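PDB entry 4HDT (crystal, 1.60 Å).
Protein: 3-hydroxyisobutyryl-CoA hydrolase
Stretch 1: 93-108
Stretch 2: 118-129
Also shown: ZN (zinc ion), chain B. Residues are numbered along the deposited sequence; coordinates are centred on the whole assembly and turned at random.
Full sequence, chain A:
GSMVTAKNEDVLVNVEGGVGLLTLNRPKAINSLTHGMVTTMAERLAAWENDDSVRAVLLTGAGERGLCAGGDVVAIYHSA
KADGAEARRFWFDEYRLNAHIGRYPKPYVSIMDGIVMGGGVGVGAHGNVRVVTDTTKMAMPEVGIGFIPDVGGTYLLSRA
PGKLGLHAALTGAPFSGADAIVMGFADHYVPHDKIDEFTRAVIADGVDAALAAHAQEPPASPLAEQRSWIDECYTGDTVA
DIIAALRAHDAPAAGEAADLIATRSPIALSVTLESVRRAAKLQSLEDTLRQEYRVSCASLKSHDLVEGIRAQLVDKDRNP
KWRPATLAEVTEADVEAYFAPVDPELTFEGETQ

Stretch 1 93-108: DEYRLNAHIGRYPKPY
Stretch 2 (118-129) GGGVGVGAHGNV

Residues 93-103 form the end of a helix that begins earlier in the chain; Tyr104 is the first residue to leave helical torsions (phi/psi -54/131), and a loop leads to Tyr108 (-131/110), in which Lys106 (-96/156) and Pro107 (-52/135) are extended but Pro105 (-73/-26) is not. Residues 119-124 form a short helix whose axis comes within 9.1 Å of the first, the two N-to-C directions differing by 36°. The register is set by three CA-CA approaches: Asn98 to Gly122 at 5.9 Å, Gly102 to His126 at 4.9 Å and Tyr108 to Gly127 at 5.3 Å.

Gly118 is the N-cap of the short helix, and its positive phi (55/-119) favours glycine. At Gly119 the backbone turns helical (-54/-25). Glu94, extended with chi1 and chi2 both t, brings OE2 to 4.0 Å from Gly119 CA; an ideal CB on this glycine would lie only 3.3 Å from Glu94 OE2. A water joins the helices here, donating to Glu94 OE2 (2.9 Å) and to Gly119 O (2.9 Å) while accepting from Asn98 ND2 (3.1 Å), so one molecule satisfies polar groups from both stretches.

Gly120 and Val121 (chi1 t) make no contact with the first stretch. Gly122 does: a CB here would point toward the first helix and sit tightly, 3.0 Å from Asn98 ND2. The bare backbone leaves room for Asn98, in rotamer m, whose ND2 lies 3.1 Å from Gly122 O.

Val123 (chi1 m) supplies the apolar counterpart, its CG1 resting 4.1 Å from CD2 of Leu97 (chi1 t, chi2 p). Its carbonyl lies at the edge of the Tyr108 ring, near the ring plane, where Tyr108 OH donates a hydrogen bond to Val123 O at 2.9 Å. Tyr108, with chi1 t and chi2 -78°, thus reaches the short helix from beyond the loop that follows the first.

Gly124 to Gly127 form a type I turn, with Gly127 N bonded to Gly124 O at 3.3 Å. Within it, His126 (chi1 m, chi2 -67°) directs its CB toward the first helix, 4.0 Å from Asn98 O. The backbones also meet closely: Gly102 CA makes a CA-H...O contact with His126 O at 3.5 Å, with an angle of 156° at H.

Gly127 (-68/175) packs its CA 3.6 Å from Tyr108 CD1. An ideal CB would clash with that same Tyr108 CD1 at 2.8 Å, so glycine suits the place. Ile101 (chi1 m, chi2 t) fills the adjoining space, its CG2 lying 3.8 Å from Gly127 N.

Asn128 (chi1 p, chi2 66°) suits its place because its amide both donates and accepts. Asn128 ND2 donates to Lys106 O at 3.2 Å (164°), and Asn128 OD1 accepts from Tyr108 N at 2.8 Å (168°). The backbone adds a bifurcated acceptor: Tyr108 O receives Asn128 N at 3.2 Å and Val129 N at 3.0 Å. Val129, extended (-132/87) with chi1 t, completes the contact.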

# COMPACT_ATOMS: atom_id res chain seq x y z
N ASP A 93 -8.74 6.98 -10.82
CA ASP A 93 -9.86 6.29 -10.23
C ASP A 93 -9.47 5.55 -8.94
O ASP A 93 -10.22 5.53 -7.97
CB ASP A 93 -10.48 5.31 -11.24
CG ASP A 93 -11.23 6.01 -12.36
OD1 ASP A 93 -11.73 7.18 -12.18
OD2 ASP A 93 -11.38 5.41 -13.46
N GLU A 94 -8.28 4.95 -8.93
CA GLU A 94 -7.84 4.21 -7.76
C GLU A 94 -7.62 5.12 -6.56
O GLU A 94 -8.06 4.80 -5.46
CB GLU A 94 -6.56 3.44 -8.05
CG GLU A 94 -6.09 2.54 -6.90
CD GLU A 94 -4.77 1.88 -7.19
OE1 GLU A 94 -3.92 2.57 -7.80
OE2 GLU A 94 -4.55 0.71 -6.82
N TYR A 95 -6.97 6.24 -6.79
CA TYR A 95 -6.66 7.14 -5.68
C TYR A 95 -7.94 7.80 -5.17
O TYR A 95 -8.10 8.02 -3.98
CB TYR A 95 -5.59 8.18 -5.99
CG TYR A 95 -4.21 7.63 -6.40
CD1 TYR A 95 -3.93 6.27 -6.42
CD2 TYR A 95 -3.23 8.48 -6.80
CE1 TYR A 95 -2.70 5.78 -6.84
CE2 TYR A 95 -1.98 8.02 -7.22
CZ TYR A 95 -1.73 6.68 -7.27
OH TYR A 95 -0.49 6.30 -7.76
N ARG A 96 -8.88 8.10 -6.05
CA ARG A 96 -10.18 8.54 -5.59
C ARG A 96 -10.90 7.49 -4.72
O ARG A 96 -11.53 7.83 -3.70
CB ARG A 96 -11.03 8.99 -6.79
CG ARG A 96 -10.61 10.36 -7.33
CD ARG A 96 -11.08 10.64 -8.77
NE ARG A 96 -12.50 10.52 -8.94
CZ ARG A 96 -13.39 11.51 -8.80
NH1 ARG A 96 -13.00 12.74 -8.46
NH2 ARG A 96 -14.70 11.29 -8.99
N LEU A 97 -10.80 6.23 -5.09
CA LEU A 97 -11.34 5.15 -4.30
C LEU A 97 -10.63 5.08 -2.94
O LEU A 97 -11.30 4.94 -1.90
CB LEU A 97 -11.20 3.81 -5.03
CG LEU A 97 -11.46 2.51 -4.21
CD1 LEU A 97 -12.88 2.45 -3.71
CD2 LEU A 97 -11.11 1.25 -5.02
N ASN A 98 -9.30 5.15 -2.96
CA ASN A 98 -8.52 5.12 -1.67
C ASN A 98 -9.01 6.20 -0.70
O ASN A 98 -9.26 5.95 0.49
CB ASN A 98 -7.00 5.27 -1.92
CG ASN A 98 -6.40 4.25 -2.88
OD1 ASN A 98 -5.54 4.60 -3.72
ND2 ASN A 98 -6.79 2.99 -2.76
N ALA A 99 -9.16 7.41 -1.22
CA ALA A 99 -9.66 8.55 -0.43
C ALA A 99 -11.06 8.33 0.07
O ALA A 99 -11.39 8.63 1.23
CB ALA A 99 -9.55 9.81 -1.23
N HIS A 100 -11.92 7.80 -0.80
CA HIS A 100 -13.27 7.52 -0.37
C HIS A 100 -13.39 6.49 0.74
O HIS A 100 -14.11 6.69 1.69
CB HIS A 100 -14.18 7.10 -1.51
CG HIS A 100 -15.62 7.40 -1.21
ND1 HIS A 100 -16.66 6.87 -1.94
CD2 HIS A 100 -16.19 8.19 -0.26
CE1 HIS A 100 -17.80 7.33 -1.46
NE2 HIS A 100 -17.54 8.13 -0.44
N ILE A 101 -12.61 5.44 0.67
CA ILE A 101 -12.54 4.47 1.79
C ILE A 101 -12.09 5.17 3.05
O ILE A 101 -12.67 4.95 4.13
CB ILE A 101 -11.58 3.31 1.44
CG1 ILE A 101 -12.09 2.52 0.20
CG2 ILE A 101 -11.44 2.37 2.64
CD1 ILE A 101 -10.99 1.70 -0.49
N GLY A 102 -11.07 6.02 2.93
CA GLY A 102 -10.58 6.80 4.05
C GLY A 102 -11.60 7.69 4.74
O GLY A 102 -11.55 7.82 6.00
N ARG A 103 -12.50 8.34 3.97
CA ARG A 103 -13.59 9.18 4.48
C ARG A 103 -14.85 8.44 4.85
O ARG A 103 -15.80 9.04 5.36
CB ARG A 103 -14.06 10.11 3.32
CG ARG A 103 -13.06 11.15 2.99
CD ARG A 103 -13.67 12.23 2.11
NE ARG A 103 -14.45 11.76 0.95
CZ ARG A 103 -13.93 11.45 -0.25
NH1 ARG A 103 -12.63 11.54 -0.51
NH2 ARG A 103 -14.72 11.05 -1.21
N TYR A 104 -14.96 7.18 4.42
CA TYR A 104 -16.28 6.54 4.34
C TYR A 104 -17.06 6.63 5.68
O TYR A 104 -16.52 6.34 6.75
CB TYR A 104 -16.16 5.10 3.92
CG TYR A 104 -17.38 4.53 3.16
CD1 TYR A 104 -17.80 5.10 1.96
CD2 TYR A 104 -18.12 3.48 3.68
CE1 TYR A 104 -18.90 4.62 1.29
CE2 TYR A 104 -19.21 2.96 3.02
CZ TYR A 104 -19.60 3.53 1.80
OH TYR A 104 -20.70 3.04 1.13
N PRO A 105 -18.32 7.04 5.62
CA PRO A 105 -19.05 7.26 6.87
C PRO A 105 -19.47 5.98 7.60
O PRO A 105 -19.53 5.99 8.87
CB PRO A 105 -20.24 8.13 6.42
CG PRO A 105 -20.46 7.76 5.00
CD PRO A 105 -19.08 7.50 4.45
N LYS A 106 -19.63 4.86 6.89
CA LYS A 106 -20.08 3.60 7.48
C LYS A 106 -18.85 2.71 7.82
O LYS A 106 -17.82 2.85 7.22
CB LYS A 106 -21.02 2.88 6.50
CG LYS A 106 -22.31 3.66 6.29
CD LYS A 106 -23.18 3.03 5.21
CE LYS A 106 -24.55 3.68 5.21
NZ LYS A 106 -25.52 3.16 4.19
N PRO A 107 -19.01 1.78 8.77
CA PRO A 107 -17.91 0.82 9.05
C PRO A 107 -17.45 0.14 7.75
O PRO A 107 -18.28 -0.30 6.96
CB PRO A 107 -18.58 -0.20 9.97
CG PRO A 107 -19.62 0.61 10.69
CD PRO A 107 -20.18 1.50 9.61
N TYR A 108 -16.14 0.07 7.58
CA TYR A 108 -15.51 -0.57 6.42
C TYR A 108 -14.46 -1.49 7.05
O TYR A 108 -13.44 -1.04 7.59
CB TYR A 108 -14.88 0.48 5.49
CG TYR A 108 -14.18 -0.04 4.23
CD1 TYR A 108 -12.92 -0.59 4.30
CD2 TYR A 108 -14.76 0.09 2.97
CE1 TYR A 108 -12.26 -1.04 3.15
CE2 TYR A 108 -14.13 -0.35 1.84
CZ TYR A 108 -12.86 -0.89 1.92
OH TYR A 108 -12.19 -1.32 0.78
N GLY A 118 1.16 -3.17 -1.87
CA GLY A 118 0.93 -2.09 -2.83
C GLY A 118 -0.54 -1.75 -2.91
O GLY A 118 -1.17 -1.38 -1.93
N GLY A 119 -1.13 -1.91 -4.08
CA GLY A 119 -2.57 -1.63 -4.18
C GLY A 119 -3.48 -2.35 -3.22
O GLY A 119 -4.54 -1.86 -2.89
N GLY A 120 -3.06 -3.52 -2.69
CA GLY A 120 -3.82 -4.20 -1.65
C GLY A 120 -3.84 -3.44 -0.33
O GLY A 120 -4.84 -3.38 0.35
N VAL A 121 -2.71 -2.82 0.01
CA VAL A 121 -2.67 -1.84 1.10
C VAL A 121 -3.62 -0.69 0.82
O VAL A 121 -4.38 -0.25 1.70
CB VAL A 121 -1.23 -1.31 1.37
CG1 VAL A 121 -1.26 -0.21 2.44
CG2 VAL A 121 -0.33 -2.46 1.82
N GLY A 122 -3.65 -0.21 -0.41
CA GLY A 122 -4.58 0.88 -0.74
C GLY A 122 -6.06 0.59 -0.52
O GLY A 122 -6.78 1.47 -0.11
N VAL A 123 -6.52 -0.63 -0.81
CA VAL A 123 -7.93 -0.96 -0.59
C VAL A 123 -8.23 -1.42 0.84
O VAL A 123 -9.37 -1.31 1.29
CB VAL A 123 -8.51 -1.97 -1.64
CG1 VAL A 123 -8.69 -1.30 -3.00
CG2 VAL A 123 -7.70 -3.23 -1.77
N GLY A 124 -7.20 -1.90 1.56
CA GLY A 124 -7.43 -2.38 2.93
C GLY A 124 -7.11 -1.41 4.06
O GLY A 124 -7.86 -1.32 5.05
N ALA A 125 -6.01 -0.67 3.91
CA ALA A 125 -5.39 -0.02 5.09
C ALA A 125 -5.90 1.37 5.37
O ALA A 125 -5.49 1.98 6.34
CB ALA A 125 -3.89 -0.07 5.03
N HIS A 126 -6.78 1.88 4.51
CA HIS A 126 -7.51 3.10 4.82
C HIS A 126 -8.91 2.86 5.40
O HIS A 126 -9.68 3.83 5.64
CB HIS A 126 -7.63 3.98 3.56
CG HIS A 126 -6.32 4.31 2.95
ND1 HIS A 126 -5.40 5.11 3.58
CD2 HIS A 126 -5.78 3.99 1.75
CE1 HIS A 126 -4.34 5.26 2.81
NE2 HIS A 126 -4.55 4.57 1.69
N GLY A 127 -9.28 1.59 5.61
CA GLY A 127 -10.53 1.25 6.29
C GLY A 127 -10.54 1.63 7.74
O GLY A 127 -9.54 2.08 8.27
N ASN A 128 -11.68 1.45 8.39
CA ASN A 128 -11.81 1.83 9.78
C ASN A 128 -11.92 0.68 10.73
O ASN A 128 -11.85 0.88 11.95
CB ASN A 128 -12.98 2.82 9.95
CG ASN A 128 -14.24 2.34 9.28
OD1 ASN A 128 -14.77 1.34 9.70
ND2 ASN A 128 -14.80 3.11 8.29
N VAL A 129 -12.06 -0.52 10.17
CA VAL A 129 -11.94 -1.75 10.95
C VAL A 129 -11.00 -2.71 10.20
O VAL A 129 -11.43 -3.59 9.42
CB VAL A 129 -13.27 -2.45 11.24
CG1 VAL A 129 -13.09 -3.58 12.24
CG2 VAL A 129 -14.28 -1.46 11.80
ZN ZN B . -18.74 9.53 0.54
O HOH W 1 -5.60 0.49 -4.11